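PrimPol AEP domain (PP-N190) (Cyanophage S-2L, PDB 6ZP9) probably synthesises DNA and its primers as the archaeo-eukaryotic primase domain of a phage primase-polymerase, in a phage whose DNA carries 2-aminoadenine in place of adenine. Local coordinates at residues A[26-31]-A[84-89]; A[77-82]-A[157-162]. All coordinates share one frame; numbering follows the deposited sequence. Where two conformers were deposited one is given.

Contact 1 of 2, residues A[26-31]-A[84-89]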
loop_
_atom_site.group_PDB
_atom_site.type_symbol
_atom_site.label_atom_id
_atom_site.label_comp_id
_atom_site.label_asym_id
_atom_site.label_seq_id
_atom_site.Cartn_x
_atom_site.Cartn_y
_atom_site.Cartn_z
ATOM N N LEU A 26 -4.022 6.312 5.825
ATOM C CA LEU A 26 -5.033 5.683 4.986
ATOM C C LEU A 26 -6.442 5.828 5.544
ATOM O O LEU A 26 -7.376 5.263 4.960
ATOM C CB LEU A 26 -4.706 4.199 4.795
ATOM C CG LEU A 26 -3.488 3.924 3.910
ATOM C CD1 LEU A 26 -3.219 2.422 3.897
ATOM C CD2 LEU A 26 -3.697 4.468 2.492
ATOM N N ARG A 27 -6.608 6.574 6.641
ATOM C CA ARG A 27 -7.906 6.776 7.299
ATOM C C ARG A 27 -8.590 5.447 7.622
ATOM O O ARG A 27 -9.818 5.330 7.593
ATOM C CB ARG A 27 -8.804 7.689 6.460
ATOM C CG ARG A 27 -8.185 9.083 6.290
ATOM C CD ARG A 27 -8.966 9.996 5.333
ATOM N NE ARG A 27 -10.327 10.237 5.795
ATOM C CZ ARG A 27 -10.667 11.210 6.634
ATOM N NH1 ARG A 27 -9.739 12.035 7.099
ATOM N NH2 ARG A 27 -11.931 11.362 7.002
ATOM N N LYS A 28 -7.792 4.437 7.962
ATOM C CA LYS A 28 -8.291 3.107 8.277
ATOM C C LYS A 28 -8.469 2.919 9.782
ATOM O O LYS A 28 -8.013 3.717 10.606
ATOM C CB LYS A 28 -7.352 2.039 7.717
ATOM C CG LYS A 28 -7.471 1.860 6.226
ATOM C CD LYS A 28 -6.418 0.874 5.708
ATOM C CE LYS A 28 -6.801 -0.552 6.061
ATOM N NZ LYS A 28 -7.989 -1.047 5.288
ATOM N N ASP A 29 -9.156 1.840 10.127
ATOM C CA ASP A 29 -9.503 1.483 11.496
ATOM C C ASP A 29 -8.746 0.206 11.820
ATOM O O ASP A 29 -8.928 -0.804 11.135
ATOM C CB ASP A 29 -11.020 1.286 11.608
ATOM C CG ASP A 29 -11.493 0.944 13.016
ATOM O OD1 ASP A 29 -10.667 0.621 13.896
ATOM O OD2 ASP A 29 -12.725 0.997 13.240
ATOM N N ILE A 30 -7.895 0.246 12.848
ATOM C CA ILE A 30 -7.092 -0.941 13.125
ATOM C C ILE A 30 -7.981 -2.155 13.392
ATOM O O ILE A 30 -7.632 -3.277 13.016
ATOM C CB ILE A 30 -6.109 -0.700 14.287
ATOM C CG1 ILE A 30 -5.152 -1.893 14.373
ATOM C CG2 ILE A 30 -6.857 -0.514 15.617
ATOM C CD1 ILE A 30 -3.941 -1.667 15.222
ATOM N N ALA A 31 -9.156 -1.949 13.993
ATOM C CA ALA A 31 -10.054 -3.057 14.316
ATOM C C ALA A 31 -10.546 -3.814 13.087
ATOM O O ALA A 31 -10.959 -4.973 13.213
ATOM C CB ALA A 31 -11.265 -2.544 15.101
ATOM N N SER A 84 -15.197 -0.472 -0.026
ATOM C CA SER A 84 -14.688 0.856 -0.336
ATOM C C SER A 84 -13.184 0.838 -0.161
ATOM O O SER A 84 -12.636 -0.034 0.515
ATOM C CB SER A 84 -15.312 1.927 0.553
ATOM O OG SER A 84 -15.079 1.618 1.907
ATOM N N VAL A 85 -12.522 1.794 -0.811
ATOM C CA VAL A 85 -11.076 1.972 -0.741
ATOM C C VAL A 85 -10.809 3.459 -0.532
ATOM O O VAL A 85 -11.472 4.305 -1.145
ATOM C CB VAL A 85 -10.360 1.443 -2.009
ATOM C CG1 VAL A 85 -8.861 1.332 -1.773
ATOM C CG2 VAL A 85 -10.908 0.081 -2.434
ATOM N N ASN A 86 -9.860 3.783 0.355
ATOM C CA ASN A 86 -9.624 5.167 0.752
ATOM C C ASN A 86 -8.522 5.868 -0.035
ATOM O O ASN A 86 -8.309 7.069 0.174
ATOM C CB ASN A 86 -9.265 5.235 2.233
ATOM C CG ASN A 86 -10.419 4.879 3.114
ATOM O OD1 ASN A 86 -11.564 4.863 2.657
ATOM N ND2 ASN A 86 -10.139 4.592 4.385
ATOM N N ALA A 87 -7.815 5.163 -0.915
ATOM C CA ALA A 87 -6.685 5.731 -1.636
ATOM C C ALA A 87 -6.515 4.988 -2.953
ATOM O O ALA A 87 -6.895 3.823 -3.063
ATOM C CB ALA A 87 -5.394 5.617 -0.809
ATOM N N ILE A 88 -5.936 5.659 -3.948
ATOM C CA ILE A 88 -5.313 4.954 -5.064
ATOM C C ILE A 88 -3.810 4.952 -4.809
ATOM O O ILE A 88 -3.286 5.752 -4.023
ATOM C CB ILE A 88 -5.650 5.565 -6.446
ATOM C CG1 ILE A 88 -5.312 7.061 -6.475
ATOM C CG2 ILE A 88 -7.113 5.268 -6.811
ATOM C CD1 ILE A 88 -5.547 7.708 -7.834
ATOM N N PHE A 89 -3.100 4.042 -5.473
ATOM C CA PHE A 89 -1.701 3.802 -5.136
ATOM C C PHE A 89 -1.045 2.993 -6.245
ATOM O O PHE A 89 -1.722 2.290 -7.006
ATOM C CB PHE A 89 -1.576 3.065 -3.796
ATOM C CG PHE A 89 -2.467 1.850 -3.686
ATOM C CD1 PHE A 89 -3.762 1.969 -3.198
ATOM C CD2 PHE A 89 -2.014 0.603 -4.077
ATOM C CE1 PHE A 89 -4.592 0.868 -3.104
ATOM C CE2 PHE A 89 -2.834 -0.505 -3.983
ATOM C CZ PHE A 89 -4.128 -0.374 -3.491
#

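Contact 2 of 2, residues A[77-82]-A[157-162]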
loop_
_atom_site.group_PDB
_atom_site.type_symbol
_atom_site.label_atom_id
_atom_site.label_comp_id
_atom_site.label_asym_id
_atom_site.label_seq_id
_atom_site.Cartn_x
_atom_site.Cartn_y
_atom_site.Cartn_z
ATOM N N ASP A 77 -10.617 -9.787 2.755
ATOM C CA ASP A 77 -9.403 -10.260 2.097
ATOM C C ASP A 77 -9.548 -10.484 0.596
ATOM O O ASP A 77 -8.530 -10.534 -0.109
ATOM C CB ASP A 77 -8.943 -11.584 2.724
ATOM C CG ASP A 77 -8.506 -11.428 4.152
ATOM O OD1 ASP A 77 -7.990 -10.345 4.499
ATOM O OD2 ASP A 77 -8.677 -12.387 4.938
ATOM N N SER A 78 -10.762 -10.676 0.098
ATOM C CA SER A 78 -10.987 -10.924 -1.319
ATOM C C SER A 78 -11.691 -9.725 -1.947
ATOM O O SER A 78 -12.278 -8.888 -1.250
ATOM C CB SER A 78 -11.814 -12.203 -1.526
ATOM O OG SER A 78 -13.126 -12.075 -0.992
ATOM N N ASP A 79 -11.638 -9.656 -3.280
ATOM C CA ASP A 79 -12.235 -8.518 -3.979
ATOM C C ASP A 79 -13.712 -8.350 -3.637
ATOM O O ASP A 79 -14.170 -7.229 -3.386
ATOM C CB ASP A 79 -12.063 -8.666 -5.491
ATOM C CG ASP A 79 -10.620 -8.523 -5.934
ATOM O OD1 ASP A 79 -9.798 -7.967 -5.158
ATOM O OD2 ASP A 79 -10.309 -8.961 -7.067
ATOM N N ALA A 80 -14.472 -9.455 -3.607
ATOM C CA ALA A 80 -15.903 -9.370 -3.327
ATOM C C ALA A 80 -16.208 -8.838 -1.931
ATOM O O ALA A 80 -17.303 -8.306 -1.708
ATOM C CB ALA A 80 -16.552 -10.742 -3.493
ATOM N N GLU A 81 -15.280 -8.972 -0.981
ATOM C CA GLU A 81 -15.516 -8.468 0.364
ATOM C C GLU A 81 -15.191 -6.989 0.518
ATOM O O GLU A 81 -15.494 -6.425 1.575
ATOM C CB GLU A 81 -14.690 -9.257 1.379
ATOM C CG GLU A 81 -15.077 -10.709 1.527
ATOM C CD GLU A 81 -14.077 -11.463 2.378
ATOM O OE1 GLU A 81 -13.015 -11.844 1.851
ATOM O OE2 GLU A 81 -14.330 -11.634 3.587
ATOM N N ILE A 82 -14.570 -6.356 -0.474
ATOM C CA ILE A 82 -14.178 -4.954 -0.350
ATOM C C ILE A 82 -15.369 -4.079 -0.702
ATOM O O ILE A 82 -15.962 -4.228 -1.777
ATOM C CB ILE A 82 -12.973 -4.633 -1.249
ATOM C CG1 ILE A 82 -11.764 -5.486 -0.859
ATOM C CG2 ILE A 82 -12.605 -3.157 -1.138
ATOM C CD1 ILE A 82 -11.296 -5.284 0.582
ATOM N N ASN A 157 -6.581 -4.628 -8.259
ATOM C CA ASN A 157 -7.812 -5.192 -7.713
ATOM C C ASN A 157 -8.113 -4.615 -6.332
ATOM O O ASN A 157 -7.200 -4.220 -5.602
ATOM C CB ASN A 157 -7.701 -6.710 -7.608
ATOM C CG ASN A 157 -6.526 -7.140 -6.779
ATOM O OD1 ASN A 157 -5.389 -6.750 -7.055
ATOM N ND2 ASN A 157 -6.784 -7.941 -5.743
ATOM N N PRO A 158 -9.384 -4.549 -5.929
ATOM C CA PRO A 158 -9.710 -3.817 -4.691
ATOM C C PRO A 158 -9.177 -4.458 -3.415
ATOM O O PRO A 158 -9.016 -3.740 -2.424
ATOM C CB PRO A 158 -11.247 -3.756 -4.697
ATOM C CG PRO A 158 -11.681 -4.792 -5.683
ATOM C CD PRO A 158 -10.587 -4.929 -6.692
ATOM N N SER A 159 -8.881 -5.759 -3.389
ATOM C CA SER A 159 -8.287 -6.358 -2.199
ATOM C C SER A 159 -6.763 -6.429 -2.270
ATOM O O SER A 159 -6.151 -7.190 -1.507
ATOM C CB SER A 159 -8.873 -7.747 -1.945
ATOM O OG SER A 159 -8.535 -8.649 -2.981
ATOM N N ARG A 160 -6.138 -5.644 -3.145
ATOM C CA ARG A 160 -4.684 -5.650 -3.267
ATOM C C ARG A 160 -4.027 -5.332 -1.926
ATOM O O ARG A 160 -4.436 -4.393 -1.232
ATOM C CB ARG A 160 -4.244 -4.628 -4.317
ATOM C CG ARG A 160 -2.731 -4.430 -4.435
ATOM C CD ARG A 160 -2.008 -5.733 -4.697
ATOM N NE ARG A 160 -2.702 -6.569 -5.679
ATOM C CZ ARG A 160 -2.130 -7.573 -6.337
ATOM N NH1 ARG A 160 -2.826 -8.286 -7.210
ATOM N NH2 ARG A 160 -0.850 -7.855 -6.122
ATOM N N VAL A 161 -3.002 -6.142 -1.546
ATOM C CA VAL A 161 -2.223 -5.879 -0.338
ATOM C C VAL A 161 -0.996 -5.062 -0.710
ATOM O O VAL A 161 -0.474 -5.164 -1.825
ATOM C CB VAL A 161 -1.820 -7.180 0.398
ATOM C CG1 VAL A 161 -3.039 -7.988 0.784
ATOM C CG2 VAL A 161 -0.854 -8.018 -0.444
ATOM N N MET A 162 -0.506 -4.261 0.226
ATOM C CA MET A 162 0.687 -3.448 0.039
ATOM C C MET A 162 1.578 -3.571 1.264
ATOM O O MET A 162 1.093 -3.739 2.387
ATOM C CB MET A 162 0.264 -1.994 -0.226
ATOM C CG MET A 162 -0.473 -1.713 -1.528
ATOM S SD MET A 162 0.543 -1.895 -2.981
ATOM C CE MET A 162 1.280 -0.303 -2.817
HETATM O O HOH W 1 -6.162 -9.600 -0.433
#

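Contact 1 of 2, residues A[26-31]-A[84-89]
Asn86 points the ND2 end of its carboxamide at the backbone carbonyl of Leu26, where helix 16-25 ends in a Schellman motif, and so shows how one buried amide can fasten a helix terminus to the edge strand of a sheet. Its ND2 donates to Leu26 O at 2.9 Å with an N-H...O angle of 159°. The donor lies in the carbonyl plane, and Leu26 O is within 10° of the amide plane, so the bond is nearly straight and flat on both sides. Asn86 CG stands beside the backbone N and anti to the carbonyl carbon (chi1 -68°), and from there the ND2 branch reaches the turn. Arg27, whose positive phi turns the chain out of the helix, brings its own O to 3.3 Å from Asn86 ND2, but the angle is too poor for a second bond. Lys28 NZ is taken up by a salt bridge with Asp74. Strand 85-90 turns a corner at Asn86, and Ala87 adds an apolar touch beside the polar one. Tyr126 and Val128 of strand 123-129 pack against Leu26 and Ala87, respectively. Between Leu26 and Ala87, one branch of the leucine makes the contact: Leu26 CD2 rests 3.9 Å from Ala87 CB.

Contact 2 of 2, residues A[77-82]-A[157-162]
Asp77 opens the contact with its backbone: its O and Ser159 O each accept a hydrogen bond from one bridging water, while its carboxylate forms a salt bridge with Arg34. Ser78 N and OG are both held by Glu81 OE1 within the same loop. Asp79, at the start of a short 3-10 turn, carries the polar grip, its OD1 accepting three bonds from the type I turn 157-160. Ser159 OG, set between the backbone N and the carbonyl carbon (chi1 65°), donates to Asp79 OD1 at 2.6 Å from above the carboxylate plane. Ser159 N meets Asp79 OD1 at 3.0 Å, nearly along the C-O axis. Asn157 ND2 reaches the syn lone pair of Asp79 OD1 at 3.1 Å, the two side chains crossing at about a right angle with their planes 60° apart. Arg160 steadies Asn157, NE and NH1 both donating to its OD1. Ile82 makes the apolar touch, its CG2 3.9 Å from Pro158 CB, while CG1 meets Pro158 O in a separate van der Waals contact. The loop thus sits over the turn leading into strand 161-163; Val135 of helix 135-149 packs on both Ile82 and Pro158, and Val71 of strand 67-71 touches Asp77 and Ile82.

From the N terminus, the chain leaves helix 16-25 into segment 26-31, runs through the first strands and helix 55-64, and passes along the loop 77-82 before segment 84-89 closes contact 1. Contact 2 has by then been opened but waits for segment 157-162, after strand 123-129 and helix 135-149 have been built. The two closures therefore cross. Contact 1 ties the end of the first helix to the edge strand of the sheet containing 85-90; contact 2 ties the loop before that strand to the turn entering strand 161-163, an edge of the other sheet. They also meet directly: Phe89 CE2 packs 4.0 Å from Arg160 CG.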